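PDB 2PAJ: putative cytosine/guanine deaminase from Unidentified, which catalyses the zinc-dependent hydrolytic deamination of 2-amino-4-hydroxypteridines such as isoxanthopterin to 2,4-dihydroxypteridines, releasing ammonium. Local coordinates for residues L123-A127 / E156-L162; D148-F154 / R199-Y204. All coordinates share one frame; numbering follows the deposited sequence.

In the fold
Helix 149-159 takes part in both interactions and packs against a different neighbour in each: its C-terminal end meets helix 112-127 in interaction 1, its N-terminal part meets the end of helix 190-203 in interaction 2. The two contacts bury nearly equal areas, 277 and 278 Å², and their centres lie 16 Å apart. Interaction 1 is nearer the middle of the chain, every touching residue is buried, and it is carried by aliphatic side chains, with no hydrogen bond between the segments. Interaction 2 is partly buried and chemically graded, from a salt bridge between partly exposed side chains, with a water beside it, to stacked buried rings. Together they join three successive helices around the amidohydrolase barrel.

Interaction 1. Residues L123-A127 / E156-L162; sequences LIELA and EAEKLGL
Leu-123 reaches from helix 112-127 into the last turn of helix 149-159, and its two ends meet different partners. Methyl CD2 rests on the backbone at the start of the segment 156-162, with Ala-157 N 3.5 Å from Leu-123 CD2 and the CB of Glu-156 also touching this methyl. Nearer the main chain, Leu-123 CB lies 3.7 Å from Leu-160 CD1, while Leu-123 CG faces Leu-162 CD1 at 4.0 Å; the side chains of Leu-123 and Leu-162 run past each other in opposite directions. Leu-160 also serves Ile-124. The CB of Ile-124 points away from the partner segment, but CG1 stands beside the backbone N (chi1 -61°) and a second bend at chi2 (-64°) carries CD1 back to both methyls of Leu-160, the two side chains crossing at about a right angle. At the far end of the contact, Ala-127 CB lies 4.2 Å from Leu-162 CD2.

In the next shell is the end of the helix. Gly-161, with phi 81°, is the C-prime residue of a Schellman motif: Leu-162 N binds Ala-157 O at 3.0 Å, and a weaker bond joins Gly-161 N to Glu-158 O. The motif ends the helix between Leu-160 and Leu-162, and the CB atoms of both point toward helix 112-127. No hydrogen bond crosses between the segments; the carboxylate of Glu-156 instead pairs with Arg-116 on helix 112-127 and, weakly, with Lys-159. Ile-459 covers Ala-127 and Leu-160 from a loop. The arrangement is the aliphatic packing of consecutive helices, with strand 131-136 between them in sequence, on the outside of the TIM-type barrel of the amidohydrolase family.

Interaction 2. Residues D148-F154 / R199-Y204; sequences DSSAILF and RLAARY
Tyr-204, just beyond the last turn of helix 190-203, packs on Phe-154 of helix 149-159, joining two consecutive outer helices of the amidohydrolase TIM-type barrel. Its CB lies over the face of the Phe-154 ring as a CH-pi contact, 4.1 Å from the centroid. Next along the side chain, Tyr-204 CG and CD1 each approach Phe-154 CE2, while Tyr-204 CD2 and CE2 lie over CD2 and CG of Phe-154. The rings form an offset stack, with centroids 4.2 Å apart and planes 18° from parallel. Phe-154 CD2 sits over the centre of the tyrosine ring, whereas Tyr-204 CG falls toward the rim of the phenylalanine, which is the evidence for the displacement. On the opposite face of Tyr-204 lies CG of Arg-203, so the ring lies between Phe-154 and the aliphatic part of Arg-203, and Leu-200 CD2 meets its edge. At the tip, Tyr-204 OH reaches Ala-151 CA at 3.6 Å and touches the CB of the same alanine.

Leu-200 continues the packing one turn earlier, setting CD2 3.8 Å from Ser-150 CB. Beyond it the contact becomes polar. Asp-148 is the N-cap of helix 149-159: with CG anti to the backbone N (chi1 -168°), OD1 accepts a weak bond from Ala-151 N while OD2 turns toward Arg-199. Arg-199 NH1 forms a salt bridge of its own, with Asp-196. Ser-150 OG, hydrogen-bonded to Tyr-141, shares a water with Asp-148 OD1 and Arg-199 NH1, and this water lies in the guanidinium plane, at its edge. The salt bridge to Asp-148 is not coplanar: Arg-199 NH2 meets Asp-148 OD2 at 2.6 Å, with carboxylate and guanidinium planes 53° apart.

Interaction 1. Residues L123-A127 / E156-L162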
loop_
_atom_site.group_PDB
_atom_site.type_symbol
_atom_site.label_atom_id
_atom_site.label_comp_id
_atom_site.label_asym_id
_atom_site.label_seq_id
_atom_site.Cartn_x
_atom_site.Cartn_y
_atom_site.Cartn_z
ATOM N N LEU A 123 -2.433 -10.299 0.292
ATOM C CA LEU A 123 -2.163 -9.786 -1.044
ATOM C C LEU A 123 -3.412 -10.013 -1.903
ATOM O O LEU A 123 -3.834 -9.129 -2.647
ATOM C CB LEU A 123 -0.960 -10.532 -1.630
ATOM C CG LEU A 123 0.210 -9.783 -2.270
ATOM C CD1 LEU A 123 0.650 -8.618 -1.398
ATOM C CD2 LEU A 123 1.347 -10.774 -2.486
ATOM N N ILE A 124 -4.003 -11.198 -1.782
ATOM C CA ILE A 124 -5.198 -11.535 -2.536
ATOM C C ILE A 124 -6.376 -10.630 -2.167
ATOM O O ILE A 124 -7.081 -10.133 -3.046
ATOM C CB ILE A 124 -5.654 -12.991 -2.282
ATOM C CG1 ILE A 124 -4.582 -13.996 -2.715
ATOM C CG2 ILE A 124 -6.922 -13.252 -3.047
ATOM C CD1 ILE A 124 -4.291 -13.998 -4.193
ATOM N N GLU A 125 -6.610 -10.424 -0.876
ATOM C CA GLU A 125 -7.740 -9.602 -0.501
ATOM C C GLU A 125 -7.507 -8.153 -0.857
ATOM O O GLU A 125 -8.446 -7.370 -0.993
ATOM C CB GLU A 125 -8.109 -9.782 0.981
ATOM C CG GLU A 125 -7.004 -9.698 2.002
ATOM C CD GLU A 125 -7.518 -9.969 3.433
ATOM O OE1 GLU A 125 -8.481 -9.283 3.845
ATOM O OE2 GLU A 125 -6.963 -10.847 4.156
ATOM N N LEU A 126 -6.249 -7.811 -1.072
ATOM C CA LEU A 126 -5.887 -6.449 -1.438
ATOM C C LEU A 126 -6.108 -6.251 -2.933
ATOM O O LEU A 126 -6.508 -5.181 -3.374
ATOM C CB LEU A 126 -4.424 -6.207 -1.077
ATOM C CG LEU A 126 -3.935 -4.847 -0.606
ATOM C CD1 LEU A 126 -4.977 -4.134 0.216
ATOM C CD2 LEU A 126 -2.684 -5.079 0.205
ATOM N N ALA A 127 -5.849 -7.299 -3.703
ATOM C CA ALA A 127 -6.012 -7.229 -5.147
ATOM C C ALA A 127 -7.480 -7.156 -5.532
ATOM O O ALA A 127 -7.842 -6.490 -6.503
ATOM C CB ALA A 127 -5.355 -8.427 -5.813
ATOM N N GLU A 156 5.387 -13.839 -4.353
ATOM C CA GLU A 156 3.938 -13.817 -4.260
ATOM C C GLU A 156 3.318 -12.637 -5.000
ATOM O O GLU A 156 2.360 -12.803 -5.755
ATOM C CB GLU A 156 3.521 -13.812 -2.784
ATOM C CG GLU A 156 3.855 -15.108 -2.077
ATOM C CD GLU A 156 3.311 -16.324 -2.820
ATOM O OE1 GLU A 156 2.076 -16.406 -3.017
ATOM O OE2 GLU A 156 4.115 -17.193 -3.221
ATOM N N ALA A 157 3.874 -11.450 -4.789
ATOM C CA ALA A 157 3.353 -10.256 -5.431
ATOM C C ALA A 157 3.306 -10.438 -6.938
ATOM O O ALA A 157 2.309 -10.133 -7.590
ATOM C CB ALA A 157 4.215 -9.054 -5.076
ATOM N N GLU A 158 4.392 -10.949 -7.487
ATOM C CA GLU A 158 4.488 -11.150 -8.914
ATOM C C GLU A 158 3.621 -12.285 -9.447
ATOM O O GLU A 158 3.203 -12.256 -10.601
ATOM C CB GLU A 158 5.935 -11.387 -9.280
ATOM C CG GLU A 158 6.117 -11.703 -10.726
ATOM C CD GLU A 158 7.346 -12.534 -10.946
ATOM O OE1 GLU A 158 8.437 -11.943 -11.161
ATOM O OE2 GLU A 158 7.207 -13.782 -10.874
ATOM N N LYS A 159 3.360 -13.294 -8.626
ATOM C CA LYS A 159 2.509 -14.383 -9.075
ATOM C C LYS A 159 1.137 -13.792 -9.351
ATOM O O LYS A 159 0.407 -14.263 -10.222
ATOM C CB LYS A 159 2.424 -15.489 -8.012
ATOM C CG LYS A 159 3.689 -16.338 -7.958
ATOM C CD LYS A 159 3.823 -17.168 -6.689
ATOM C CE LYS A 159 2.848 -18.323 -6.670
ATOM N NZ LYS A 159 3.287 -19.371 -5.690
ATOM N N LEU A 160 0.814 -12.731 -8.619
ATOM C CA LEU A 160 -0.464 -12.051 -8.749
ATOM C C LEU A 160 -0.420 -10.914 -9.757
ATOM O O LEU A 160 -1.459 -10.363 -10.116
ATOM C CB LEU A 160 -0.908 -11.524 -7.389
ATOM C CG LEU A 160 -1.141 -12.596 -6.323
ATOM C CD1 LEU A 160 -1.497 -11.940 -4.998
ATOM C CD2 LEU A 160 -2.254 -13.520 -6.761
ATOM N N GLY A 161 0.788 -10.570 -10.201
ATOM C CA GLY A 161 0.973 -9.516 -11.185
ATOM C C GLY A 161 0.958 -8.105 -10.635
ATOM O O GLY A 161 0.809 -7.146 -11.391
ATOM N N LEU A 162 1.141 -7.983 -9.324
ATOM C CA LEU A 162 1.114 -6.693 -8.634
ATOM C C LEU A 162 2.480 -6.036 -8.458
ATOM O O LEU A 162 3.500 -6.713 -8.381
ATOM C CB LEU A 162 0.496 -6.866 -7.238
ATOM C CG LEU A 162 -0.694 -7.805 -7.041
ATOM C CD1 LEU A 162 -1.038 -7.883 -5.570
ATOM C CD2 LEU A 162 -1.882 -7.317 -7.854
#

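Interaction 2. Residues D148-F154 / R199-Y204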
loop_
_atom_site.group_PDB
_atom_site.type_symbol
_atom_site.label_atom_id
_atom_site.label_comp_id
_atom_site.label_asym_id
_atom_site.label_seq_id
_atom_site.Cartn_x
_atom_site.Cartn_y
_atom_site.Cartn_z
ATOM N N ASP A 148 13.894 -16.836 3.313
ATOM C CA ASP A 148 14.053 -15.481 2.815
ATOM C C ASP A 148 12.690 -14.781 2.682
ATOM O O ASP A 148 11.976 -14.950 1.682
ATOM C CB ASP A 148 14.770 -15.490 1.462
ATOM C CG ASP A 148 15.211 -14.111 1.052
ATOM O OD1 ASP A 148 14.767 -13.169 1.731
ATOM O OD2 ASP A 148 15.981 -13.959 0.081
ATOM N N SER A 149 12.332 -14.010 3.705
ATOM C CA SER A 149 11.075 -13.269 3.718
ATOM C C SER A 149 10.944 -12.423 2.455
ATOM O O SER A 149 9.982 -12.544 1.693
ATOM C CB SER A 149 11.033 -12.349 4.928
ATOM O OG SER A 149 11.102 -13.125 6.099
ATOM N N SER A 150 11.929 -11.563 2.243
ATOM C CA SER A 150 11.927 -10.695 1.092
ATOM C C SER A 150 11.692 -11.470 -0.201
ATOM O O SER A 150 10.862 -11.072 -1.025
ATOM C CB SER A 150 13.244 -9.944 1.041
ATOM O OG SER A 150 13.464 -9.296 2.280
ATOM N N ALA A 151 12.407 -12.575 -0.380
ATOM C CA ALA A 151 12.251 -13.387 -1.580
ATOM C C ALA A 151 10.790 -13.776 -1.756
ATOM O O ALA A 151 10.189 -13.541 -2.799
ATOM C CB ALA A 151 13.100 -14.636 -1.469
ATOM N N ILE A 152 10.239 -14.385 -0.719
ATOM C CA ILE A 152 8.860 -14.838 -0.724
ATOM C C ILE A 152 7.857 -13.728 -1.067
ATOM O O ILE A 152 6.956 -13.926 -1.891
ATOM C CB ILE A 152 8.506 -15.454 0.649
ATOM C CG1 ILE A 152 9.399 -16.676 0.910
ATOM C CG2 ILE A 152 7.039 -15.810 0.691
ATOM C CD1 ILE A 152 9.392 -17.153 2.343
ATOM N N LEU A 153 8.018 -12.562 -0.444
ATOM C CA LEU A 153 7.120 -11.447 -0.689
ATOM C C LEU A 153 7.105 -11.017 -2.157
ATOM O O LEU A 153 6.026 -10.809 -2.726
ATOM C CB LEU A 153 7.479 -10.265 0.211
ATOM C CG LEU A 153 7.084 -10.366 1.690
ATOM C CD1 LEU A 153 7.433 -9.083 2.433
ATOM C CD2 LEU A 153 5.607 -10.626 1.796
ATOM N N PHE A 154 8.280 -10.882 -2.775
ATOM C CA PHE A 154 8.357 -10.489 -4.186
ATOM C C PHE A 154 7.799 -11.596 -5.088
ATOM O O PHE A 154 7.198 -11.334 -6.126
ATOM C CB PHE A 154 9.807 -10.184 -4.585
ATOM C CG PHE A 154 10.266 -8.798 -4.219
ATOM C CD1 PHE A 154 9.739 -7.681 -4.857
ATOM C CD2 PHE A 154 11.229 -8.613 -3.240
ATOM C CE1 PHE A 154 10.170 -6.388 -4.519
ATOM C CE2 PHE A 154 11.673 -7.346 -2.887
ATOM C CZ PHE A 154 11.146 -6.220 -3.525
ATOM N N ARG A 199 22.219 -5.767 -0.602
ATOM C CA ARG A 199 21.941 -6.973 -1.351
ATOM C C ARG A 199 20.597 -6.792 -2.063
ATOM O O ARG A 199 20.507 -6.949 -3.281
ATOM C CB ARG A 199 21.901 -8.162 -0.393
ATOM C CG ARG A 199 21.407 -9.434 -1.016
ATOM C CD ARG A 199 20.737 -10.307 0.042
ATOM N NE ARG A 199 19.622 -11.082 -0.510
ATOM C CZ ARG A 199 18.411 -11.133 0.041
ATOM N NH1 ARG A 199 18.160 -10.461 1.159
ATOM N NH2 ARG A 199 17.441 -11.838 -0.533
ATOM N N LEU A 200 19.565 -6.447 -1.294
ATOM C CA LEU A 200 18.214 -6.223 -1.829
ATOM C C LEU A 200 18.133 -5.064 -2.828
ATOM O O LEU A 200 17.419 -5.133 -3.829
ATOM C CB LEU A 200 17.241 -5.949 -0.684
ATOM C CG LEU A 200 17.030 -7.111 0.286
ATOM C CD1 LEU A 200 16.200 -6.639 1.477
ATOM C CD2 LEU A 200 16.357 -8.273 -0.453
ATOM N N ALA A 201 18.867 -3.998 -2.546
ATOM C CA ALA A 201 18.872 -2.843 -3.416
ATOM C C ALA A 201 19.401 -3.211 -4.785
ATOM O O ALA A 201 18.904 -2.748 -5.801
ATOM C CB ALA A 201 19.723 -1.751 -2.819
ATOM N N ALA A 202 20.417 -4.060 -4.811
ATOM C CA ALA A 202 21.029 -4.464 -6.070
ATOM C C ALA A 202 20.239 -5.549 -6.774
ATOM O O ALA A 202 20.275 -5.646 -7.990
ATOM C CB ALA A 202 22.443 -4.938 -5.820
ATOM N N ARG A 203 19.514 -6.352 -6.009
ATOM C CA ARG A 203 18.761 -7.453 -6.572
ATOM C C ARG A 203 17.387 -7.098 -7.127
ATOM O O ARG A 203 17.071 -7.450 -8.263
ATOM C CB ARG A 203 18.614 -8.536 -5.509
ATOM C CG ARG A 203 18.151 -9.905 -5.979
ATOM C CD ARG A 203 17.868 -10.730 -4.728
ATOM N NE ARG A 203 17.747 -12.184 -4.903
ATOM C CZ ARG A 203 16.953 -12.778 -5.786
ATOM N NH1 ARG A 203 16.200 -12.044 -6.600
ATOM N NH2 ARG A 203 16.895 -14.105 -5.837
ATOM N N TYR A 204 16.578 -6.394 -6.337
ATOM C CA TYR A 204 15.214 -6.067 -6.748
ATOM C C TYR A 204 14.824 -4.636 -7.114
ATOM O O TYR A 204 13.951 -4.431 -7.959
ATOM C CB TYR A 204 14.245 -6.511 -5.672
ATOM C CG TYR A 204 14.357 -7.947 -5.266
ATOM C CD1 TYR A 204 14.934 -8.297 -4.043
ATOM C CD2 TYR A 204 13.814 -8.960 -6.065
ATOM C CE1 TYR A 204 14.959 -9.612 -3.617
ATOM C CE2 TYR A 204 13.838 -10.283 -5.653
ATOM C CZ TYR A 204 14.407 -10.600 -4.425
ATOM O OH TYR A 204 14.398 -11.897 -3.993
HETATM O O HOH W 1 15.921 -10.438 3.068
#